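Local coordinates for glycosyl hydrolase, family 31/fibronectin type III domain protein (Clostridium perfringens, PDB 4UAP), which binds N-acetylgalactosamine through a calcium-containing family 32 carbohydrate-binding module, probably helping to target a family 31 glycoside hydrolase to galacto-configured sugars, at residues A[71-76]-A[144-149]; A[88-93]-A[112-117]; A[22-27]-A[140-145]; A[55-60]-A[128-133]. All blocks are in the same frame, centred on the assembly; numbering follows the deposited sequence.

Interaction 1: A[71-76]-A[144-149]. With CA (calcium ion), chain D; NGA (2-acetamido-2-deoxy-beta-D-galactopyranose), chain C.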
loop_
_atom_site.group_PDB
_atom_site.type_symbol
_atom_site.label_atom_id
_atom_site.label_comp_id
_atom_site.label_asym_id
_atom_site.label_seq_id
_atom_site.Cartn_x
_atom_site.Cartn_y
_atom_site.Cartn_z
ATOM N N THR A 71 4.647 -4.680 5.889
ATOM C CA THR A 71 3.676 -5.699 5.537
ATOM C C THR A 71 2.440 -5.048 4.949
ATOM O O THR A 71 1.800 -4.219 5.601
ATOM C CB THR A 71 3.272 -6.531 6.763
ATOM O OG1 THR A 71 4.424 -7.222 7.270
ATOM C CG2 THR A 71 2.191 -7.534 6.395
ATOM N N ILE A 72 2.124 -5.429 3.714
ATOM C CA ILE A 72 0.958 -4.937 3.005
ATOM C C ILE A 72 -0.161 -5.966 3.156
ATOM O O ILE A 72 0.036 -7.145 2.857
ATOM C CB ILE A 72 1.270 -4.693 1.506
ATOM C CG1 ILE A 72 2.458 -3.720 1.362
ATOM C CG2 ILE A 72 0.032 -4.164 0.771
ATOM C CD1 ILE A 72 3.001 -3.593 -0.061
ATOM N N TYR A 73 -1.313 -5.522 3.651
ATOM C CA TYR A 73 -2.461 -6.399 3.803
ATOM C C TYR A 73 -3.392 -6.245 2.606
ATOM O O TYR A 73 -3.933 -5.164 2.346
ATOM C CB TYR A 73 -3.196 -6.103 5.109
ATOM C CG TYR A 73 -2.406 -6.486 6.345
ATOM C CD1 TYR A 73 -1.424 -5.639 6.863
ATOM C CD2 TYR A 73 -2.642 -7.701 6.995
ATOM C CE1 TYR A 73 -0.701 -5.991 7.993
ATOM C CE2 TYR A 73 -1.912 -8.066 8.122
ATOM C CZ TYR A 73 -0.957 -7.208 8.618
ATOM O OH TYR A 73 -0.251 -7.565 9.739
ATOM N N ASN A 74 -3.560 -7.339 1.869
ATOM C CA ASN A 74 -4.302 -7.318 0.622
ATOM C C ASN A 74 -5.771 -7.653 0.825
ATOM O O ASN A 74 -6.135 -8.330 1.782
ATOM C CB ASN A 74 -3.678 -8.292 -0.374
ATOM C CG ASN A 74 -2.264 -7.901 -0.739
ATOM O OD1 ASN A 74 -2.019 -6.768 -1.145
ATOM N ND2 ASN A 74 -1.319 -8.820 -0.549
ATOM N N ARG A 75 -6.608 -7.170 -0.085
ATOM C CA ARG A 75 -8.039 -7.400 0.030
ATOM C C ARG A 75 -8.352 -8.848 -0.320
ATOM O O ARG A 75 -8.112 -9.286 -1.443
ATOM C CB ARG A 75 -8.830 -6.452 -0.873
ATOM C CG ARG A 75 -10.340 -6.645 -0.740
ATOM C CD ARG A 75 -11.096 -5.834 -1.765
ATOM N NE ARG A 75 -12.530 -6.041 -1.621
ATOM C CZ ARG A 75 -13.443 -5.411 -2.350
ATOM N NH1 ARG A 75 -13.061 -4.538 -3.276
ATOM N NH2 ARG A 75 -14.730 -5.656 -2.149
ATOM N N MET A 76 -8.896 -9.580 0.645
ATOM C CA MET A 76 -9.193 -10.997 0.448
ATOM C C MET A 76 -10.696 -11.262 0.489
ATOM O O MET A 76 -11.452 -10.538 1.146
ATOM C CB MET A 76 -8.492 -11.858 1.511
ATOM C CG MET A 76 -6.983 -11.588 1.652
ATOM S SD MET A 76 -6.027 -11.815 0.136
ATOM C CE MET A 76 -5.974 -13.604 0.072
ATOM N N GLU A 144 -4.291 -2.230 4.542
ATOM C CA GLU A 144 -3.417 -1.654 5.553
ATOM C C GLU A 144 -1.985 -1.897 5.136
ATOM O O GLU A 144 -1.698 -2.876 4.452
ATOM C CB GLU A 144 -3.678 -2.281 6.938
ATOM C CG GLU A 144 -2.936 -1.585 8.116
ATOM C CD GLU A 144 -3.743 -0.445 8.743
ATOM O OE1 GLU A 144 -3.279 0.155 9.732
ATOM O OE2 GLU A 144 -4.849 -0.141 8.247
ATOM N N ILE A 145 -1.092 -1.001 5.535
ATOM C CA ILE A 145 0.330 -1.257 5.413
ATOM C C ILE A 145 0.938 -0.982 6.777
ATOM O O ILE A 145 0.738 0.094 7.333
ATOM C CB ILE A 145 0.998 -0.388 4.321
ATOM C CG1 ILE A 145 0.386 -0.719 2.949
ATOM C CG2 ILE A 145 2.518 -0.621 4.318
ATOM C CD1 ILE A 145 0.905 0.155 1.772
ATOM N N GLU A 146 1.633 -1.981 7.323
ATOM C CA GLU A 146 2.240 -1.910 8.657
ATOM C C GLU A 146 3.757 -1.940 8.586
ATOM O O GLU A 146 4.324 -2.667 7.769
ATOM C CB GLU A 146 1.767 -3.080 9.529
ATOM C CG GLU A 146 0.294 -3.066 9.836
ATOM C CD GLU A 146 -0.095 -4.145 10.812
ATOM O OE1 GLU A 146 0.635 -5.157 10.898
ATOM O OE2 GLU A 146 -1.130 -3.979 11.494
ATOM N N PHE A 147 4.408 -1.172 9.458
ATOM C CA PHE A 147 5.869 -1.105 9.499
ATOM C C PHE A 147 6.374 -1.662 10.830
ATOM O O PHE A 147 5.876 -1.296 11.893
ATOM C CB PHE A 147 6.346 0.344 9.287
ATOM C CG PHE A 147 6.019 0.884 7.919
ATOM C CD1 PHE A 147 4.741 1.337 7.627
ATOM C CD2 PHE A 147 6.976 0.900 6.918
ATOM C CE1 PHE A 147 4.424 1.805 6.363
ATOM C CE2 PHE A 147 6.678 1.372 5.658
ATOM C CZ PHE A 147 5.394 1.825 5.375
ATOM N N TYR A 148 7.337 -2.572 10.766
ATOM C CA TYR A 148 7.846 -3.229 11.972
ATOM C C TYR A 148 9.285 -2.817 12.238
ATOM O O TYR A 148 10.176 -3.075 11.424
ATOM C CB TYR A 148 7.743 -4.750 11.843
ATOM C CG TYR A 148 6.329 -5.259 11.976
ATOM C CD1 TYR A 148 5.458 -5.251 10.890
ATOM C CD2 TYR A 148 5.860 -5.734 13.191
ATOM C CE1 TYR A 148 4.154 -5.712 11.014
ATOM C CE2 TYR A 148 4.570 -6.196 13.329
ATOM C CZ TYR A 148 3.717 -6.180 12.244
ATOM O OH TYR A 148 2.431 -6.637 12.401
ATOM N N GLU A 149 9.506 -2.172 13.375
ATOM C CA GLU A 149 10.825 -1.651 13.710
ATOM C C GLU A 149 11.736 -2.744 14.284
ATOM O O GLU A 149 11.276 -3.652 14.979
ATOM C CB GLU A 149 10.691 -0.486 14.699
ATOM C CG GLU A 149 11.979 0.310 14.900
ATOM C CD GLU A 149 11.799 1.527 15.801
ATOM O OE1 GLU A 149 10.755 1.633 16.485
ATOM O OE2 GLU A 149 12.710 2.383 15.817
HETATM CA CA CA D . -6.871 -0.005 7.129
HETATM C C1 NGA C . -16.792 -3.116 -7.018
HETATM C C2 NGA C . -16.454 -3.654 -5.631
HETATM C C3 NGA C . -15.931 -2.529 -4.762
HETATM C C4 NGA C . -14.791 -1.834 -5.496
HETATM C C5 NGA C . -15.337 -1.247 -6.797
HETATM C C6 NGA C . -14.331 -0.525 -7.684
HETATM C C7 NGA C . -17.624 -5.533 -4.542
HETATM C C8 NGA C . -18.902 -5.988 -3.899
HETATM N N2 NGA C . -17.620 -4.274 -4.999
HETATM O O1 NGA C . -16.889 -4.215 -7.893
HETATM O O3 NGA C . -15.531 -3.090 -3.535
HETATM O O4 NGA C . -13.788 -2.788 -5.775
HETATM O O5 NGA C . -15.812 -2.289 -7.597
HETATM O O6 NGA C . -14.954 -0.150 -8.909
HETATM O O7 NGA C . -16.658 -6.306 -4.623
#

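Interaction 2: A[88-93]-A[112-117]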
loop_
_atom_site.group_PDB
_atom_site.type_symbol
_atom_site.label_atom_id
_atom_site.label_comp_id
_atom_site.label_asym_id
_atom_site.label_seq_id
_atom_site.Cartn_x
_atom_site.Cartn_y
_atom_site.Cartn_z
ATOM N N LYS A 88 -1.768 -6.844 -7.390
ATOM C CA LYS A 88 -1.170 -8.014 -8.028
ATOM C C LYS A 88 0.343 -7.861 -8.143
ATOM O O LYS A 88 1.075 -8.847 -8.139
ATOM C CB LYS A 88 -1.764 -8.234 -9.418
ATOM C CG LYS A 88 -1.259 -9.508 -10.099
ATOM C CD LYS A 88 -1.851 -9.691 -11.498
ATOM C CE LYS A 88 -1.496 -11.065 -12.058
ATOM N NZ LYS A 88 -1.965 -11.245 -13.466
ATOM N N LYS A 89 0.800 -6.612 -8.264
ATOM C CA LYS A 89 2.213 -6.312 -8.477
ATOM C C LYS A 89 2.596 -4.986 -7.830
ATOM O O LYS A 89 1.876 -3.996 -7.930
ATOM C CB LYS A 89 2.527 -6.274 -9.973
ATOM C CG LYS A 89 3.997 -6.095 -10.319
ATOM C CD LYS A 89 4.157 -6.269 -11.828
ATOM C CE LYS A 89 5.492 -5.784 -12.341
ATOM N NZ LYS A 89 5.566 -5.981 -13.828
ATOM N N VAL A 90 3.748 -4.970 -7.180
ATOM C CA VAL A 90 4.144 -3.827 -6.379
ATOM C C VAL A 90 5.641 -3.663 -6.459
ATOM O O VAL A 90 6.372 -4.632 -6.667
ATOM C CB VAL A 90 3.706 -4.000 -4.900
ATOM C CG1 VAL A 90 4.455 -5.161 -4.239
ATOM C CG2 VAL A 90 3.862 -2.696 -4.101
ATOM N N LYS A 91 6.100 -2.431 -6.310
ATOM C CA LYS A 91 7.520 -2.197 -6.127
ATOM C C LYS A 91 7.698 -1.239 -4.967
ATOM O O LYS A 91 6.745 -0.584 -4.532
ATOM C CB LYS A 91 8.166 -1.634 -7.402
ATOM C CG LYS A 91 7.643 -0.267 -7.824
ATOM C CD LYS A 91 8.504 0.338 -8.938
ATOM C CE LYS A 91 8.036 1.753 -9.257
ATOM N NZ LYS A 91 8.751 2.356 -10.416
ATOM N N ALA A 92 8.919 -1.144 -4.463
ATOM C CA ALA A 92 9.177 -0.210 -3.385
ATOM C C ALA A 92 10.614 0.293 -3.432
ATOM O O ALA A 92 11.515 -0.384 -3.936
ATOM C CB ALA A 92 8.878 -0.852 -2.040
ATOM N N VAL A 93 10.798 1.494 -2.902
ATOM C CA VAL A 93 12.091 2.159 -2.842
ATOM C C VAL A 93 12.215 2.798 -1.471
ATOM O O VAL A 93 11.235 3.338 -0.949
ATOM C CB VAL A 93 12.231 3.238 -3.932
ATOM C CG1 VAL A 93 13.572 3.948 -3.811
ATOM C CG2 VAL A 93 12.073 2.620 -5.317
ATOM N N ALA A 112 -2.631 -13.149 1.570
ATOM C CA ALA A 112 -3.254 -12.143 2.427
ATOM C C ALA A 112 -2.287 -11.012 2.782
ATOM O O ALA A 112 -2.711 -9.886 3.030
ATOM C CB ALA A 112 -3.797 -12.788 3.698
ATOM N N THR A 113 -0.992 -11.309 2.823
ATOM C CA THR A 113 -0.010 -10.260 3.093
ATOM C C THR A 113 1.109 -10.318 2.084
ATOM O O THR A 113 1.436 -11.386 1.559
ATOM C CB THR A 113 0.616 -10.365 4.506
ATOM O OG1 THR A 113 1.289 -11.622 4.639
ATOM C CG2 THR A 113 -0.445 -10.231 5.593
ATOM N N THR A 114 1.683 -9.155 1.815
ATOM C CA THR A 114 2.866 -9.044 0.989
ATOM C C THR A 114 3.915 -8.419 1.878
ATOM O O THR A 114 3.752 -7.285 2.328
ATOM C CB THR A 114 2.617 -8.191 -0.263
ATOM O OG1 THR A 114 1.681 -8.873 -1.110
ATOM C CG2 THR A 114 3.922 -7.943 -1.033
ATOM N N VAL A 115 4.970 -9.172 2.163
ATOM C CA VAL A 115 5.946 -8.743 3.154
ATOM C C VAL A 115 7.291 -8.414 2.507
ATOM O O VAL A 115 7.865 -9.233 1.786
ATOM C CB VAL A 115 6.134 -9.817 4.240
ATOM C CG1 VAL A 115 7.163 -9.364 5.280
ATOM C CG2 VAL A 115 4.799 -10.114 4.918
ATOM N N TYR A 116 7.761 -7.190 2.744
ATOM C CA TYR A 116 9.113 -6.779 2.368
ATOM C C TYR A 116 10.026 -6.959 3.565
ATOM O O TYR A 116 9.929 -6.210 4.543
ATOM C CB TYR A 116 9.141 -5.319 1.889
ATOM C CG TYR A 116 8.827 -5.133 0.419
ATOM C CD1 TYR A 116 7.519 -5.206 -0.053
ATOM C CD2 TYR A 116 9.838 -4.875 -0.497
ATOM C CE1 TYR A 116 7.227 -5.023 -1.404
ATOM C CE2 TYR A 116 9.563 -4.694 -1.841
ATOM C CZ TYR A 116 8.255 -4.772 -2.294
ATOM O OH TYR A 116 7.990 -4.590 -3.636
ATOM N N GLU A 117 10.890 -7.967 3.509
ATOM C CA GLU A 117 11.831 -8.203 4.594
ATOM C C GLU A 117 13.023 -7.281 4.412
ATOM O O GLU A 117 13.708 -7.340 3.386
ATOM C CB GLU A 117 12.279 -9.664 4.637
ATOM C CG GLU A 117 11.164 -10.653 4.941
ATOM C CD GLU A 117 10.700 -10.571 6.382
ATOM O OE1 GLU A 117 11.307 -9.807 7.159
ATOM O OE2 GLU A 117 9.733 -11.277 6.739
#

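Interaction 3: A[22-27]-A[140-145]. With CA (calcium ion), chain D.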
loop_
_atom_site.group_PDB
_atom_site.type_symbol
_atom_site.label_atom_id
_atom_site.label_comp_id
_atom_site.label_asym_id
_atom_site.label_seq_id
_atom_site.Cartn_x
_atom_site.Cartn_y
_atom_site.Cartn_z
ATOM N N ASP A 22 -5.323 7.592 4.664
ATOM C CA ASP A 22 -5.399 7.361 6.099
ATOM C C ASP A 22 -5.791 5.926 6.431
ATOM O O ASP A 22 -5.402 5.395 7.475
ATOM C CB ASP A 22 -6.391 8.341 6.736
ATOM C CG ASP A 22 -7.788 8.218 6.144
ATOM O OD1 ASP A 22 -7.967 8.556 4.954
ATOM O OD2 ASP A 22 -8.711 7.781 6.866
ATOM N N LYS A 23 -6.537 5.290 5.530
ATOM C CA LYS A 23 -6.987 3.909 5.750
ATOM C C LYS A 23 -5.846 2.896 5.607
ATOM O O LYS A 23 -6.013 1.716 5.909
ATOM C CB LYS A 23 -8.132 3.563 4.787
ATOM C CG LYS A 23 -9.424 4.362 5.038
ATOM C CD LYS A 23 -9.977 4.073 6.437
ATOM C CE LYS A 23 -11.249 4.877 6.741
ATOM N NZ LYS A 23 -12.464 4.276 6.122
ATOM N N LEU A 24 -4.690 3.350 5.134
ATOM C CA LEU A 24 -3.519 2.475 5.064
ATOM C C LEU A 24 -2.878 2.312 6.436
ATOM O O LEU A 24 -2.169 1.339 6.682
ATOM C CB LEU A 24 -2.471 3.021 4.081
ATOM C CG LEU A 24 -2.841 3.083 2.598
ATOM C CD1 LEU A 24 -1.762 3.856 1.801
ATOM C CD2 LEU A 24 -3.051 1.673 2.027
ATOM N N ILE A 25 -3.116 3.268 7.328
ATOM C CA ILE A 25 -2.451 3.243 8.627
ATOM C C ILE A 25 -3.401 3.474 9.805
ATOM O O ILE A 25 -2.967 3.859 10.891
ATOM C CB ILE A 25 -1.317 4.296 8.681
ATOM C CG1 ILE A 25 -1.879 5.703 8.486
ATOM C CG2 ILE A 25 -0.279 4.033 7.601
ATOM C CD1 ILE A 25 -0.842 6.807 8.600
ATOM N N ASP A 26 -4.690 3.215 9.613
ATOM C CA ASP A 26 -5.655 3.485 10.678
ATOM C C ASP A 26 -5.778 2.316 11.656
ATOM O O ASP A 26 -6.549 2.382 12.608
ATOM C CB ASP A 26 -7.026 3.808 10.094
ATOM C CG ASP A 26 -7.608 2.646 9.326
ATOM O OD1 ASP A 26 -6.873 2.058 8.508
ATOM O OD2 ASP A 26 -8.790 2.306 9.546
ATOM N N GLY A 27 -5.022 1.249 11.418
ATOM C CA GLY A 27 -5.012 0.112 12.321
ATOM C C GLY A 27 -6.098 -0.901 12.012
ATOM O O GLY A 27 -6.494 -1.674 12.882
ATOM N N LEU A 140 -7.921 -0.773 -7.434
ATOM C CA LEU A 140 -6.935 -1.145 -6.422
ATOM C C LEU A 140 -7.561 -1.074 -5.044
ATOM O O LEU A 140 -8.224 -0.087 -4.719
ATOM C CB LEU A 140 -5.714 -0.210 -6.474
ATOM C CG LEU A 140 -4.637 -0.512 -5.425
ATOM C CD1 LEU A 140 -3.934 -1.835 -5.749
ATOM C CD2 LEU A 140 -3.648 0.629 -5.316
ATOM N N ALA A 141 -7.339 -2.104 -4.234
ATOM C CA ALA A 141 -7.792 -2.103 -2.850
ATOM C C ALA A 141 -6.676 -2.608 -1.952
ATOM O O ALA A 141 -6.125 -3.683 -2.178
ATOM C CB ALA A 141 -9.046 -2.967 -2.683
ATOM N N ILE A 142 -6.345 -1.826 -0.931
ATOM C CA ILE A 142 -5.360 -2.225 0.065
ATOM C C ILE A 142 -5.951 -2.020 1.459
ATOM O O ILE A 142 -6.485 -0.952 1.748
ATOM C CB ILE A 142 -4.052 -1.416 -0.089
ATOM C CG1 ILE A 142 -3.439 -1.663 -1.477
ATOM C CG2 ILE A 142 -3.068 -1.764 1.030
ATOM C CD1 ILE A 142 -2.222 -0.745 -1.793
ATOM N N ASN A 143 -5.873 -3.041 2.313
ATOM C CA ASN A 143 -6.428 -2.946 3.665
ATOM C C ASN A 143 -5.605 -2.074 4.603
ATOM O O ASN A 143 -6.138 -1.304 5.386
ATOM C CB ASN A 143 -6.547 -4.338 4.300
ATOM C CG ASN A 143 -7.396 -5.280 3.490
ATOM O OD1 ASN A 143 -8.021 -4.884 2.500
ATOM N ND2 ASN A 143 -7.441 -6.545 3.916
ATOM N N GLU A 144 -4.291 -2.230 4.542
ATOM C CA GLU A 144 -3.417 -1.654 5.553
ATOM C C GLU A 144 -1.985 -1.897 5.136
ATOM O O GLU A 144 -1.698 -2.876 4.452
ATOM C CB GLU A 144 -3.678 -2.281 6.938
ATOM C CG GLU A 144 -2.936 -1.585 8.116
ATOM C CD GLU A 144 -3.743 -0.445 8.743
ATOM O OE1 GLU A 144 -3.279 0.155 9.732
ATOM O OE2 GLU A 144 -4.849 -0.141 8.247
ATOM N N ILE A 145 -1.092 -1.001 5.535
ATOM C CA ILE A 145 0.330 -1.257 5.413
ATOM C C ILE A 145 0.938 -0.982 6.777
ATOM O O ILE A 145 0.738 0.094 7.333
ATOM C CB ILE A 145 0.998 -0.388 4.321
ATOM C CG1 ILE A 145 0.386 -0.719 2.949
ATOM C CG2 ILE A 145 2.518 -0.621 4.318
ATOM C CD1 ILE A 145 0.905 0.155 1.772
HETATM CA CA CA D . -6.871 -0.005 7.129
#

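Interaction 4: A[55-60]-A[128-133]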
loop_
_atom_site.group_PDB
_atom_site.type_symbol
_atom_site.label_atom_id
_atom_site.label_comp_id
_atom_site.label_asym_id
_atom_site.label_seq_id
_atom_site.Cartn_x
_atom_site.Cartn_y
_atom_site.Cartn_z
ATOM N N PHE A 55 0.123 3.589 -8.785
ATOM C CA PHE A 55 -0.229 4.511 -7.710
ATOM C C PHE A 55 0.854 4.503 -6.633
ATOM O O PHE A 55 1.165 3.469 -6.046
ATOM C CB PHE A 55 -1.594 4.160 -7.099
ATOM C CG PHE A 55 -2.019 5.114 -6.026
ATOM C CD1 PHE A 55 -2.415 6.405 -6.356
ATOM C CD2 PHE A 55 -2.009 4.734 -4.690
ATOM C CE1 PHE A 55 -2.794 7.302 -5.379
ATOM C CE2 PHE A 55 -2.380 5.631 -3.698
ATOM C CZ PHE A 55 -2.775 6.921 -4.043
ATOM N N GLU A 56 1.412 5.676 -6.379
ATOM C CA GLU A 56 2.549 5.836 -5.491
ATOM C C GLU A 56 2.109 6.292 -4.105
ATOM O O GLU A 56 1.381 7.279 -3.964
ATOM C CB GLU A 56 3.521 6.840 -6.111
ATOM C CG GLU A 56 4.798 7.085 -5.362
ATOM C CD GLU A 56 5.615 8.189 -6.026
ATOM O OE1 GLU A 56 5.396 9.375 -5.690
ATOM O OE2 GLU A 56 6.440 7.867 -6.907
ATOM N N MET A 57 2.553 5.559 -3.090
ATOM C CA MET A 57 2.237 5.850 -1.696
ATOM C C MET A 57 3.548 6.125 -0.951
ATOM O O MET A 57 4.441 5.276 -0.929
ATOM C CB MET A 57 1.487 4.676 -1.053
ATOM C CG MET A 57 0.082 4.404 -1.620
ATOM S SD MET A 57 -0.509 2.690 -1.371
ATOM C CE MET A 57 0.384 1.838 -2.669
ATOM N N THR A 58 3.663 7.309 -0.359
ATOM C CA THR A 58 4.897 7.708 0.312
ATOM C C THR A 58 4.736 7.669 1.826
ATOM O O THR A 58 3.787 8.235 2.370
ATOM C CB THR A 58 5.330 9.113 -0.111
ATOM O OG1 THR A 58 5.569 9.117 -1.524
ATOM C CG2 THR A 58 6.608 9.546 0.641
ATOM N N PHE A 59 5.670 6.998 2.494
ATOM C CA PHE A 59 5.639 6.860 3.946
ATOM C C PHE A 59 6.892 7.478 4.552
ATOM O O PHE A 59 8.008 7.150 4.159
ATOM C CB PHE A 59 5.530 5.389 4.347
ATOM C CG PHE A 59 4.272 4.723 3.840
ATOM C CD1 PHE A 59 4.227 4.182 2.566
ATOM C CD2 PHE A 59 3.134 4.675 4.626
ATOM C CE1 PHE A 59 3.066 3.578 2.085
ATOM C CE2 PHE A 59 1.970 4.061 4.159
ATOM C CZ PHE A 59 1.945 3.521 2.879
ATOM N N GLU A 60 6.699 8.371 5.508
ATOM C CA GLU A 60 7.823 9.042 6.134
ATOM C C GLU A 60 7.775 8.887 7.643
ATOM O O GLU A 60 6.701 8.846 8.250
ATOM C CB GLU A 60 7.834 10.520 5.768
ATOM C CG GLU A 60 8.070 10.789 4.309
ATOM C CD GLU A 60 7.907 12.254 3.972
ATOM O OE1 GLU A 60 6.747 12.696 3.816
ATOM O OE2 GLU A 60 8.935 12.966 3.872
ATOM N N ILE A 128 6.073 3.173 -1.826
ATOM C CA ILE A 128 5.497 1.915 -2.311
ATOM C C ILE A 128 4.600 2.198 -3.497
ATOM O O ILE A 128 3.689 3.012 -3.404
ATOM C CB ILE A 128 4.680 1.206 -1.221
ATOM C CG1 ILE A 128 5.568 0.934 -0.000
ATOM C CG2 ILE A 128 4.048 -0.099 -1.776
ATOM C CD1 ILE A 128 4.831 0.435 1.209
ATOM N N THR A 129 4.854 1.537 -4.617
ATOM C CA THR A 129 4.058 1.795 -5.801
ATOM C C THR A 129 3.302 0.549 -6.231
ATOM O O THR A 129 3.908 -0.463 -6.578
ATOM C CB THR A 129 4.928 2.290 -6.971
ATOM O OG1 THR A 129 5.725 3.395 -6.531
ATOM C CG2 THR A 129 4.041 2.756 -8.111
ATOM N N ALA A 130 1.975 0.631 -6.185
ATOM C CA ALA A 130 1.118 -0.398 -6.760
ATOM C C ALA A 130 1.166 -0.296 -8.290
ATOM O O ALA A 130 0.860 0.751 -8.857
ATOM C CB ALA A 130 -0.308 -0.250 -6.242
ATOM N N LEU A 131 1.566 -1.384 -8.943
ATOM C CA LEU A 131 1.792 -1.380 -10.387
ATOM C C LEU A 131 0.644 -2.033 -11.136
ATOM O O LEU A 131 0.335 -1.654 -12.260
ATOM C CB LEU A 131 3.096 -2.106 -10.736
ATOM C CG LEU A 131 4.351 -1.558 -10.071
ATOM C CD1 LEU A 131 5.526 -2.490 -10.346
ATOM C CD2 LEU A 131 4.619 -0.155 -10.592
ATOM N N ASP A 132 0.027 -3.033 -10.514
ATOM C CA ASP A 132 -1.073 -3.747 -11.138
ATOM C C ASP A 132 -2.036 -4.269 -10.077
ATOM O O ASP A 132 -1.647 -4.489 -8.923
ATOM C CB ASP A 132 -0.540 -4.907 -11.982
ATOM C CG ASP A 132 -1.534 -5.382 -13.018
ATOM O OD1 ASP A 132 -2.468 -4.613 -13.344
ATOM O OD2 ASP A 132 -1.379 -6.524 -13.516
ATOM N N SER A 133 -3.293 -4.441 -10.466
ATOM C CA SER A 133 -4.273 -5.129 -9.631
ATOM C C SER A 133 -4.752 -6.387 -10.365
ATOM O O SER A 133 -4.341 -6.643 -11.492
ATOM C CB SER A 133 -5.458 -4.225 -9.314
ATOM O OG SER A 133 -6.307 -4.117 -10.446
HETATM O O HOH W 1 6.865 5.450 -7.968
#

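Interaction 1: A[71-76]-A[144-149]
The Tyr73 ring has Glu144 O at its edge, in its plane, and Glu146 OE1 near its plane beside the hydroxyl. The Glu146 carboxylate is turned 76° from this ring. Tyr73 OH donates to Glu146 OE1 at 2.8 Å, coming from above the carboxylate plane. Tyr148 OH donates to the same oxygen from the opposite face, so OE1 is gripped by two phenols. Glu146 CG is anti to its own carbonyl carbon (chi1 -65°), and the chain then runs out extended to the two hydroxyls. Behind this, Thr71 pairs with Glu146 through two backbone bonds. On the other sheet face Ile72 CG1 packs against Ile145 CG1 at 4.0 Å, side by side. Arg75, its chain extended from CG to NE, brings the edge of its guanidinium to the sugar, and Arg75 NH1 donates to NGA O3 at 2.9 Å. This is an antiparallel strand pair of a beta-sandwich carbohydrate-binding module. One strand carries the calcium ligand Glu144, and the other runs on to Arg75 of the N-acetylgalactosamine pocket.

Interaction 2: A[88-93]-A[112-117]
Tyr116 OH lies 3.4 Å from Val90 O and 3.6 Å from Val90 CG1, but its hydrogen bond is to Gly104 O on strand 99-106. The contact is sheet-against-sheet packing in a beta-sandwich. Strands 88-93 and 113-117 belong to opposing sheets, with axes 10.0 Å apart and running 27° from parallel. No hydrogen bond joins the two segments; side chains span the gap. Tyr116 does most of the bridging. Its CG is anti to the carbonyl carbon (chi1 -86°), and the ring reaches across to strand 88-93. Val90 comes at the ring edge, in plane, with CG1 4.0 Å from Tyr116 CE1. Phe70 stacks on the Tyr116 ring, and Lys106 makes a cation-pi contact with it. Thr114 adds a looser methyl contact, CG2 to Val90 CG1, while its OG1 is held by Asn74 ND2. Ala92 sits over one face of the Tyr116 ring in a CH-pi contact, its CB 4.3 Å from the ring centroid and 26° off the normal.

Interaction 3: A[22-27]-A[140-145]
Lys23 O and Asn143 O each bind the calcium ion at 2.3 Å, one from each segment. Asp26 OD1 joins them at 2.5 Å, and Glu144 OE2 supplies a further ligand. The Asp26 and Glu144 carboxylates are turned 45° apart, and their metal-bound oxygens, Asp26 OD1 and Glu144 OE2, stand 3.0 Å from each other. The ion probably offsets the repulsion between them. Thr28 and Ser35 complete the shell. In the second shell, Gly27 N donates to Glu144 OE1 at 2.7 Å, meeting the syn side, 24° out of the carboxylate plane. Thus OE2 binds the metal while OE1 accepts from the loop backbone. The Glu144 chain bends at chi2 (89°) to turn its carboxylate back to this loop. Ile145 N donates to Leu24 O at 2.8 Å. Farther from the ion, Leu24 CD2 packs on Ile142 CG2 at 3.6 Å. This is the calcium site of the carbohydrate-binding module, probably structural; the Asn143 side chain lies about 10 Å from the bound sugar. It pins segment 22-27, whose residues 22-24 belong to a 3-10 segment, to strand 141-149. Strand 64-74 runs beside that strand, and Met57 and Phe59 of strand 55-61 lie against the Leu24 side chain.

Interaction 4: A[55-60]-A[128-133]
This is an antiparallel strand pairing in one sheet of the beta-sandwich, where strand 55-61 lies between strands 6-9 and 125-133. The segment axes are 4.6 Å apart and their directions differ by 163°. Four backbone bonds join them. Phe55 and Ala130 form one hydrogen-bonded pair, with Phe55 N to Ala130 O at 2.9 Å. Met57 and Ile128 form the next, with Met57 N to Ile128 O at 2.8 Å. Glu56 and Thr129 form the non-hydrogen-bonded pair between them. Thr129 CA makes a CA-H...O contact with Phe55 O.

The face with Phe55, Met57, Ile128 and Ala130 turns into the core. Met57 bends at chi3 (-78°), which lays CE beside the neighbouring strand, 4.2 Å from both Ile128 CG2 and Ala130 CB. The Phe59 ring crosses the end of Ile128, its CE1 3.7 Å from Ile128 CD1. Phe147 of the opposing sheet meets the same ring, with planes about 50° apart, and Leu24 packs on Met57. Further along, Leu131 and Asp132 both face Lys89 in a classic beta bulge with strand 87-96.

The other face carries Glu56 and Thr129. There Glu56 CG lies 4.0 Å from Thr129 OG1, and one water links the polar ends. It donates to Glu56 OE2 at 2.7 Å and is hydrogen-bonded to Thr129 OG1 at 2.8 Å.

Interactions 1 and 4 are both antiparallel strand pairs, one in each sheet of the sandwich. Each combines an apolar core face with a more polar outer one. Interactions 2 and 4 are buried, while 1 and 3 are partly buried. Interaction 2 spans the gap between the sheets and packs without hydrogen bonds of its own. Interaction 3 works by metal coordination. It shares Glu144 and Ile145 with interaction 1, so both use strand 141-149 and both touch the calcium ion. Interaction 2 adjoins interaction 1 through strands 64-74 and 113-118, and interaction 4 through strands 87-96 and 125-133. Phe59, Met57 and Ile128 of interaction 4 meet the apolar side chains of the others in the core.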